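Local coordinates for protein N5-carboxyaminoimidazole ribonucleotide synthetase (Bacillus anthracis, PDB 3Q2O) that probably catalyses the ATP-dependent carboxylation of 5-aminoimidazole ribonucleotide with bicarbonate to N5-carboxyaminoimidazole ribonucleotide in purine biosynthesis, at residues A[258-263]-A[273-278]; A[319-324]-A[356-361]. All coordinates share one frame; numbering follows the deposited sequence.

Contact 1: A[258-263]-A[273-278]. With MG (magnesium ion), chain C.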
ATOM      1  N   LEU A 258      -6.099 -10.648  15.344  1.00 16.26           N
ATOM      2  CA  LEU A 258      -5.904 -12.026  15.807  1.00 16.35           C
ATOM      3  C   LEU A 258      -5.852 -13.013  14.626  1.00 16.53           C
ATOM      4  O   LEU A 258      -6.813 -13.132  13.848  1.00 17.04           O
ATOM      5  CB  LEU A 258      -7.014 -12.440  16.799  1.00 16.43           C
ATOM      6  CG  LEU A 258      -6.925 -13.823  17.466  1.00 16.62           C
ATOM      7  CD1 LEU A 258      -5.726 -13.918  18.424  1.00 16.09           C
ATOM      8  CD2 LEU A 258      -8.253 -14.176  18.182  1.00 16.35           C
ATOM      9  N   ALA A 259      -4.730 -13.716  14.497  1.00 16.22           N
ATOM     10  CA  ALA A 259      -4.636 -14.798  13.521  1.00 16.39           C
ATOM     11  C   ALA A 259      -5.023 -16.105  14.196  1.00 16.11           C
ATOM     12  O   ALA A 259      -4.446 -16.459  15.226  1.00 16.37           O
ATOM     13  CB  ALA A 259      -3.223 -14.897  12.979  1.00 16.18           C
ATOM     14  N   VAL A 260      -5.988 -16.817  13.625  1.00 15.72           N
ATOM     15  CA  VAL A 260      -6.419 -18.099  14.192  1.00 16.06           C
ATOM     16  C   VAL A 260      -6.023 -19.207  13.237  1.00 16.56           C
ATOM     17  O   VAL A 260      -6.616 -19.338  12.150  1.00 17.17           O
ATOM     18  CB  VAL A 260      -7.960 -18.156  14.436  1.00 16.05           C
ATOM     19  CG1 VAL A 260      -8.333 -19.397  15.288  1.00 16.49           C
ATOM     20  CG2 VAL A 260      -8.444 -16.884  15.114  1.00 15.88           C
ATOM     21  N   GLU A 261      -5.011 -19.984  13.623  1.00 16.66           N
ATOM     22  CA  GLU A 261      -4.556 -21.105  12.805  1.00 17.34           C
ATOM     23  C   GLU A 261      -5.279 -22.363  13.239  1.00 17.32           C
ATOM     24  O   GLU A 261      -5.506 -22.576  14.433  1.00 16.55           O
ATOM     25  CB  GLU A 261      -3.044 -21.299  12.912  1.00 17.32           C
ATOM     26  CG  GLU A 261      -2.245 -20.100  12.410  1.00 19.72           C
ATOM     27  CD  GLU A 261      -0.759 -20.386  12.361  1.00 22.36           C
ATOM     28  OE1 GLU A 261      -0.051 -20.052  13.334  1.00 23.99           O
ATOM     29  OE2 GLU A 261      -0.299 -20.963  11.354  1.00 23.99           O
ATOM     30  N   MET A 262      -5.625 -23.183  12.247  1.00 17.79           N
ATOM     31  CA  MET A 262      -6.558 -24.296  12.412  1.00 18.61           C
ATOM     32  C   MET A 262      -6.133 -25.485  11.573  1.00 18.62           C
ATOM     33  O   MET A 262      -5.340 -25.336  10.641  1.00 18.57           O
ATOM     34  CB  MET A 262      -7.965 -23.869  11.962  1.00 18.43           C
ATOM     35  CG  MET A 262      -8.562 -22.697  12.755  1.00 21.26           C
ATOM     36  SD  MET A 262     -10.068 -22.123  11.958  1.00 24.49           S
ATOM     37  CE  MET A 262     -10.448 -20.629  12.852  1.00 26.31           C
ATOM     38  N   PHE A 263      -6.656 -26.657  11.937  1.00 19.15           N
ATOM     39  CA  PHE A 263      -6.585 -27.876  11.134  1.00 19.78           C
ATOM     40  C   PHE A 263      -7.988 -28.179  10.608  1.00 20.79           C
ATOM     41  O   PHE A 263      -8.969 -28.136  11.366  1.00 20.41           O
ATOM     42  CB  PHE A 263      -6.129 -29.065  11.987  1.00 19.68           C
ATOM     43  CG  PHE A 263      -4.796 -28.879  12.640  1.00 20.16           C
ATOM     44  CD1 PHE A 263      -4.703 -28.744  14.023  1.00 20.16           C
ATOM     45  CD2 PHE A 263      -3.626 -28.842  11.877  1.00 20.75           C
ATOM     46  CE1 PHE A 263      -3.454 -28.565  14.642  1.00 21.15           C
ATOM     47  CE2 PHE A 263      -2.377 -28.657  12.483  1.00 21.10           C
ATOM     48  CZ  PHE A 263      -2.293 -28.529  13.869  1.00 19.86           C
ATOM     49  N   ASN A 273      -5.545 -24.653  16.283  1.00 19.70           N
ATOM     50  CA  ASN A 273      -4.136 -25.008  16.465  1.00 20.62           C
ATOM     51  C   ASN A 273      -3.448 -24.001  17.407  1.00 20.46           C
ATOM     52  O   ASN A 273      -3.069 -24.344  18.532  1.00 20.63           O
ATOM     53  CB  ASN A 273      -3.474 -25.055  15.060  1.00 20.76           C
ATOM     54  CG  ASN A 273      -1.954 -25.278  15.093  1.00 23.25           C
ATOM     55  OD1 ASN A 273      -1.404 -25.818  16.058  1.00 22.62           O
ATOM     56  ND2 ASN A 273      -1.276 -24.887  13.997  1.00 22.66           N
ATOM     57  N   GLU A 274      -3.306 -22.756  16.953  1.00 20.13           N
ATOM     58  CA  GLU A 274      -2.704 -21.706  17.768  1.00 20.28           C
ATOM     59  C   GLU A 274      -3.091 -20.295  17.312  1.00 19.62           C
ATOM     60  O   GLU A 274      -3.589 -20.101  16.198  1.00 20.04           O
ATOM     61  CB  GLU A 274      -1.176 -21.879  17.865  1.00 20.70           C
ATOM     62  CG  GLU A 274      -0.448 -21.943  16.536  1.00 23.59           C
ATOM     63  CD  GLU A 274       1.045 -22.140  16.719  1.00 27.42           C
ATOM     64  OE1 GLU A 274       1.486 -23.276  17.011  1.00 30.22           O
ATOM     65  OE2 GLU A 274       1.786 -21.157  16.569  1.00 30.13           O
ATOM     66  N   LEU A 275      -2.864 -19.330  18.199  1.00 18.91           N
ATOM     67  CA  LEU A 275      -3.291 -17.948  18.032  1.00 18.39           C
ATOM     68  C   LEU A 275      -2.074 -17.027  17.961  1.00 18.62           C
ATOM     69  O   LEU A 275      -1.072 -17.277  18.632  1.00 18.34           O
ATOM     70  CB  LEU A 275      -4.163 -17.523  19.225  1.00 18.39           C
ATOM     71  CG  LEU A 275      -5.381 -18.393  19.556  1.00 19.12           C
ATOM     72  CD1 LEU A 275      -6.197 -17.831  20.731  1.00 18.29           C
ATOM     73  CD2 LEU A 275      -6.264 -18.542  18.344  1.00 17.77           C
ATOM     74  N   ALA A 276      -2.160 -15.978  17.149  1.00 17.76           N
ATOM     75  CA  ALA A 276      -1.153 -14.911  17.199  1.00 18.31           C
ATOM     76  C   ALA A 276      -1.880 -13.590  17.309  1.00 17.76           C
ATOM     77  O   ALA A 276      -2.652 -13.234  16.423  1.00 17.96           O
ATOM     78  CB  ALA A 276      -0.226 -14.943  15.972  1.00 17.59           C
ATOM     79  N   PRO A 277      -1.672 -12.869  18.420  1.00 17.86           N
ATOM     80  CA  PRO A 277      -2.385 -11.613  18.633  1.00 17.17           C
ATOM     81  C   PRO A 277      -1.686 -10.434  17.945  1.00 17.17           C
ATOM     82  O   PRO A 277      -1.293  -9.464  18.582  1.00 16.67           O
ATOM     83  CB  PRO A 277      -2.387 -11.473  20.157  1.00 17.55           C
ATOM     84  CG  PRO A 277      -1.126 -12.176  20.585  1.00 17.81           C
ATOM     85  CD  PRO A 277      -0.845 -13.252  19.580  1.00 17.82           C
ATOM     86  N   ARG A 278      -1.549 -10.543  16.629  1.00 17.33           N
ATOM     87  CA  ARG A 278      -0.844  -9.558  15.803  1.00 16.71           C
ATOM     88  C   ARG A 278      -1.110  -9.917  14.357  1.00 16.47           C
ATOM     89  O   ARG A 278      -1.579 -11.019  14.086  1.00 16.40           O
ATOM     90  CB  ARG A 278       0.677  -9.620  16.054  1.00 16.36           C
ATOM     91  CG  ARG A 278       1.244 -11.030  16.071  1.00 18.06           C
ATOM     92  CD  ARG A 278       2.778 -11.051  15.946  1.00 20.30           C
ATOM     93  NE  ARG A 278       3.289 -12.426  16.051  1.00 21.02           N
ATOM     94  CZ  ARG A 278       3.304 -13.314  15.057  1.00 20.95           C
ATOM     95  NH1 ARG A 278       2.839 -13.008  13.844  1.00 21.06           N
ATOM     96  NH2 ARG A 278       3.793 -14.522  15.276  1.00 20.22           N
TER
HETATM   97 MG    MG C 384       0.981 -17.762  18.683  1.00 33.77          MG
HETATM   98  O   HOH W   1      -1.120 -18.449  15.224  1.00 32.34           O
HETATM   99  O   HOH W   2      -2.678 -24.512  11.176  1.00 18.12           O
HETATM  100  O   HOH W   3       0.923 -18.846  17.071  1.00 24.37           O
HETATM  101  O   HOH W   4       2.095 -16.178  17.941  1.00 24.34           O
HETATM  102  O   HOH W   5       1.159 -16.702  20.526  1.00 37.69           O
HETATM  103  O   HOH W   6       0.323 -19.124  20.343  1.00 25.39           O

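Contact 2: A[319-324]-A[356-361]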
ATOM      1  N   VAL A 319       3.759 -16.481  -1.493  1.00 15.77           N
ATOM      2  CA  VAL A 319       4.911 -17.363  -1.318  1.00 16.19           C
ATOM      3  C   VAL A 319       5.980 -16.634  -0.514  1.00 16.15           C
ATOM      4  O   VAL A 319       6.356 -15.515  -0.847  1.00 16.43           O
ATOM      5  CB  VAL A 319       5.537 -17.835  -2.660  1.00 16.31           C
ATOM      6  CG1 VAL A 319       6.405 -19.070  -2.430  1.00 16.37           C
ATOM      7  CG2 VAL A 319       4.473 -18.131  -3.698  1.00 15.91           C
ATOM      8  N   ASN A 320       6.465 -17.268   0.547  1.00 16.40           N
ATOM      9  CA  ASN A 320       7.512 -16.676   1.368  1.00 17.14           C
ATOM     10  C   ASN A 320       8.868 -16.714   0.678  1.00 17.38           C
ATOM     11  O   ASN A 320       9.190 -17.688  -0.000  1.00 17.30           O
ATOM     12  CB  ASN A 320       7.634 -17.394   2.725  1.00 16.85           C
ATOM     13  CG  ASN A 320       6.910 -16.669   3.857  1.00 18.30           C
ATOM     14  OD1 ASN A 320       6.488 -15.525   3.725  1.00 17.37           O
ATOM     15  ND2 ASN A 320       6.789 -17.346   4.998  1.00 20.18           N
ATOM     16  N   ILE A 321       9.646 -15.654   0.896  1.00 17.56           N
ATOM     17  CA  ILE A 321      11.015 -15.535   0.415  1.00 18.25           C
ATOM     18  C   ILE A 321      11.963 -15.581   1.608  1.00 18.55           C
ATOM     19  O   ILE A 321      12.080 -14.614   2.366  1.00 18.74           O
ATOM     20  CB  ILE A 321      11.217 -14.234  -0.398  1.00 17.93           C
ATOM     21  CG1 ILE A 321      10.226 -14.186  -1.571  1.00 18.14           C
ATOM     22  CG2 ILE A 321      12.699 -14.106  -0.900  1.00 18.37           C
ATOM     23  CD1 ILE A 321      10.032 -12.797  -2.163  1.00 18.70           C
ATOM     24  N   LEU A 322      12.618 -16.727   1.787  1.00 19.39           N
ATOM     25  CA  LEU A 322      13.624 -16.876   2.843  1.00 20.05           C
ATOM     26  C   LEU A 322      15.014 -16.489   2.308  1.00 21.07           C
ATOM     27  O   LEU A 322      15.182 -16.297   1.099  1.00 20.91           O
ATOM     28  CB  LEU A 322      13.614 -18.307   3.400  1.00 19.92           C
ATOM     29  CG  LEU A 322      12.244 -18.922   3.774  1.00 20.37           C
ATOM     30  CD1 LEU A 322      12.390 -20.344   4.373  1.00 20.41           C
ATOM     31  CD2 LEU A 322      11.463 -18.026   4.730  1.00 19.35           C
ATOM     32  N   GLY A 323      15.994 -16.374   3.203  1.00 21.77           N
ATOM     33  CA  GLY A 323      17.393 -16.100   2.816  1.00 23.11           C
ATOM     34  C   GLY A 323      17.872 -17.028   1.704  1.00 23.83           C
ATOM     35  O   GLY A 323      18.557 -16.597   0.781  1.00 23.73           O
ATOM     36  N   GLU A 324      17.482 -18.296   1.775  1.00 24.46           N
ATOM     37  CA  GLU A 324      17.834 -19.264   0.733  1.00 25.28           C
ATOM     38  C   GLU A 324      17.133 -19.013  -0.616  1.00 25.53           C
ATOM     39  O   GLU A 324      17.443 -19.682  -1.595  1.00 26.05           O
ATOM     40  CB  GLU A 324      17.544 -20.697   1.200  1.00 25.52           C
ATOM     41  CG  GLU A 324      16.053 -21.014   1.381  1.00 26.21           C
ATOM     42  CD  GLU A 324      15.750 -22.500   1.287  1.00 28.51           C
ATOM     43  OE1 GLU A 324      16.290 -23.180   0.378  1.00 29.14           O
ATOM     44  OE2 GLU A 324      14.955 -22.985   2.112  1.00 28.45           O
ATOM     45  N   GLY A 356      11.269 -11.576   2.556  1.00 18.36           N
ATOM     46  CA  GLY A 356      10.134 -10.923   1.926  1.00 17.56           C
ATOM     47  C   GLY A 356       9.044 -11.918   1.608  1.00 16.77           C
ATOM     48  O   GLY A 356       9.056 -13.050   2.103  1.00 16.29           O
ATOM     49  N   HIS A 357       8.113 -11.512   0.755  1.00 16.28           N
ATOM     50  CA  HIS A 357       7.109 -12.436   0.220  1.00 16.31           C
ATOM     51  C   HIS A 357       6.660 -11.988  -1.162  1.00 16.67           C
ATOM     52  O   HIS A 357       6.848 -10.832  -1.536  1.00 16.25           O
ATOM     53  CB  HIS A 357       5.901 -12.596   1.176  1.00 16.03           C
ATOM     54  CG  HIS A 357       5.092 -11.345   1.357  1.00 16.26           C
ATOM     55  ND1 HIS A 357       5.405 -10.396   2.306  1.00 14.17           N
ATOM     56  CD2 HIS A 357       3.993 -10.885   0.708  1.00 13.37           C
ATOM     57  CE1 HIS A 357       4.530  -9.407   2.240  1.00 13.62           C
ATOM     58  NE2 HIS A 357       3.678  -9.666   1.263  1.00 13.51           N
ATOM     59  N   VAL A 358       6.074 -12.905  -1.925  1.00 16.52           N
ATOM     60  CA  VAL A 358       5.502 -12.520  -3.194  1.00 16.75           C
ATOM     61  C   VAL A 358       4.046 -12.981  -3.257  1.00 16.60           C
ATOM     62  O   VAL A 358       3.750 -14.140  -2.976  1.00 16.79           O
ATOM     63  CB  VAL A 358       6.378 -13.006  -4.386  1.00 17.17           C
ATOM     64  CG1 VAL A 358       6.590 -14.523  -4.333  1.00 17.24           C
ATOM     65  CG2 VAL A 358       5.779 -12.561  -5.726  1.00 18.54           C
ATOM     66  N   ASN A 359       3.143 -12.043  -3.564  1.00 15.95           N
ATOM     67  CA  ASN A 359       1.734 -12.341  -3.775  1.00 15.93           C
ATOM     68  C   ASN A 359       1.457 -12.531  -5.253  1.00 16.68           C
ATOM     69  O   ASN A 359       1.607 -11.584  -6.050  1.00 17.16           O
ATOM     70  CB  ASN A 359       0.864 -11.207  -3.208  1.00 15.23           C
ATOM     71  CG  ASN A 359       0.832 -11.204  -1.690  1.00 15.63           C
ATOM     72  OD1 ASN A 359       0.978 -12.255  -1.060  1.00 16.81           O
ATOM     73  ND2 ASN A 359       0.638 -10.033  -1.096  1.00 14.76           N
ATOM     74  N   ILE A 360       1.068 -13.746  -5.619  1.00 17.05           N
ATOM     75  CA  ILE A 360       0.820 -14.088  -7.019  1.00 17.83           C
ATOM     76  C   ILE A 360      -0.696 -14.057  -7.199  1.00 18.72           C
ATOM     77  O   ILE A 360      -1.406 -14.874  -6.621  1.00 18.36           O
ATOM     78  CB  ILE A 360       1.408 -15.489  -7.403  1.00 17.37           C
ATOM     79  CG1 ILE A 360       2.901 -15.579  -7.070  1.00 17.30           C
ATOM     80  CG2 ILE A 360       1.220 -15.783  -8.921  1.00 17.83           C
ATOM     81  CD1 ILE A 360       3.481 -17.004  -7.171  1.00 16.21           C
ATOM     82  N   LEU A 361      -1.175 -13.088  -7.976  1.00 19.33           N
ATOM     83  CA  LEU A 361      -2.597 -12.894  -8.216  1.00 21.05           C
ATOM     84  C   LEU A 361      -2.971 -13.503  -9.553  1.00 21.71           C
ATOM     85  O   LEU A 361      -2.240 -13.367 -10.538  1.00 22.00           O
ATOM     86  CB  LEU A 361      -2.949 -11.398  -8.201  1.00 20.73           C
ATOM     87  CG  LEU A 361      -3.254 -10.719  -6.859  1.00 23.05           C
ATOM     88  CD1 LEU A 361      -2.143 -10.878  -5.837  1.00 24.86           C
ATOM     89  CD2 LEU A 361      -3.548  -9.241  -7.074  1.00 23.13           C
TER

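Contact 1: A[258-263]-A[273-278]
A classic beta bulge, in which N273 and E274 both lie opposite E261, interrupts the antiparallel hairpin of strands 256-264 and 270-276 beside a magnesium site. N273 N donates to E261 O at 2.8 Å, and E274 N adds a weak bond to that oxygen. Beyond the bulge regular pairing resumes, with A259 N bonded to A276 O at 2.9 Å. The two glutamates run alongside each other, their carboxylate planes 76° apart and E261 OE1 lying 3.9 Å from E274 OE2. Water bridges E261 OE1 and, weakly, E274 O. R113 forms a salt bridge with E274 OE1, whereas E274 OE2 accepts from a metal-bound water at 2.5 Å, a second-shell role. Magnesium itself is held by L275 O at 2.1 Å and by four waters. The N273 side chain swings its CG away from the backbone N (chi1 174°), which lays the amide obliquely against the F263 ring, N273 CG 3.5 Å from F263 CZ. On the reverse side of the sheet V260 CG1 meets L275 CD2 at 3.8 Å, packed against helix 235-251. Paired acidic residues on adjoining strands are consistent with the metal-nucleotide site of ATP-grasp enzymes.

Contact 2: A[319-324]-A[356-361]
V319 and V358 exchange both of their backbone hydrogen bonds, V319 N to V358 O at 2.8 Å and V358 N to V319 O at 2.8 Å, which fixes the antiparallel register of strands 316-322 and 354-361. Two residues on, I321 and G356 form the next such pair, with less even geometry. G356 N reaches a lone pair of I321 O at 3.2 Å, while I321 N, 2.9 Å from G356 O, stands 46° above that carbonyl's plane. V319 O also receives a CA-H contact from H357, H357 CA to V319 O 3.3 Å. Between these pairs, N320 and H357 are non-hydrogen-bonded partners whose backbones bond to the flanking strands, at H225 and H342. Their side chains approach through H357 CB and N320 OD1, 3.9 Å apart, and their polar ends are served by other residues: N320 ND2 by N281 OD1 and L224 O, H357 ND1 by Y344 OH, and H357 NE2 weakly by Q287 OE1. H342 and H284 stack with the imidazole. The other face is apolar. I321 CD1 lies 3.6 Å from H357 C, beside side-chain-free G356, and V319 CG2 meets I360 CD1 at 3.8 Å, near helix 365-374. Main-chain bonds and apolar packing thus hold the pair, while buried polar side chains tie it to adjoining strands and, through N281 and H284, to loops.

Overall arrangement
The contacts follow one another along the chain, contact 1 closing before contact 2 opens. Both belong to one eight-stranded antiparallel sheet, with their centres about 21 Å apart and their nearest atoms about 10 Å apart, so they do not touch. Contact 1 pairs an outermost strand, 270-276, with 256-264. Strands 195-203, 209-220 and 223-229 separate it from contact 2, which joins 316-322 to 354-361, next to the other outermost strand, 339-343. The ATP-grasp and C-terminal parts of the protein therefore share a continuous sheet, which links the metal-bearing hairpin to the C-terminal strands and probably helps to set their relative placement.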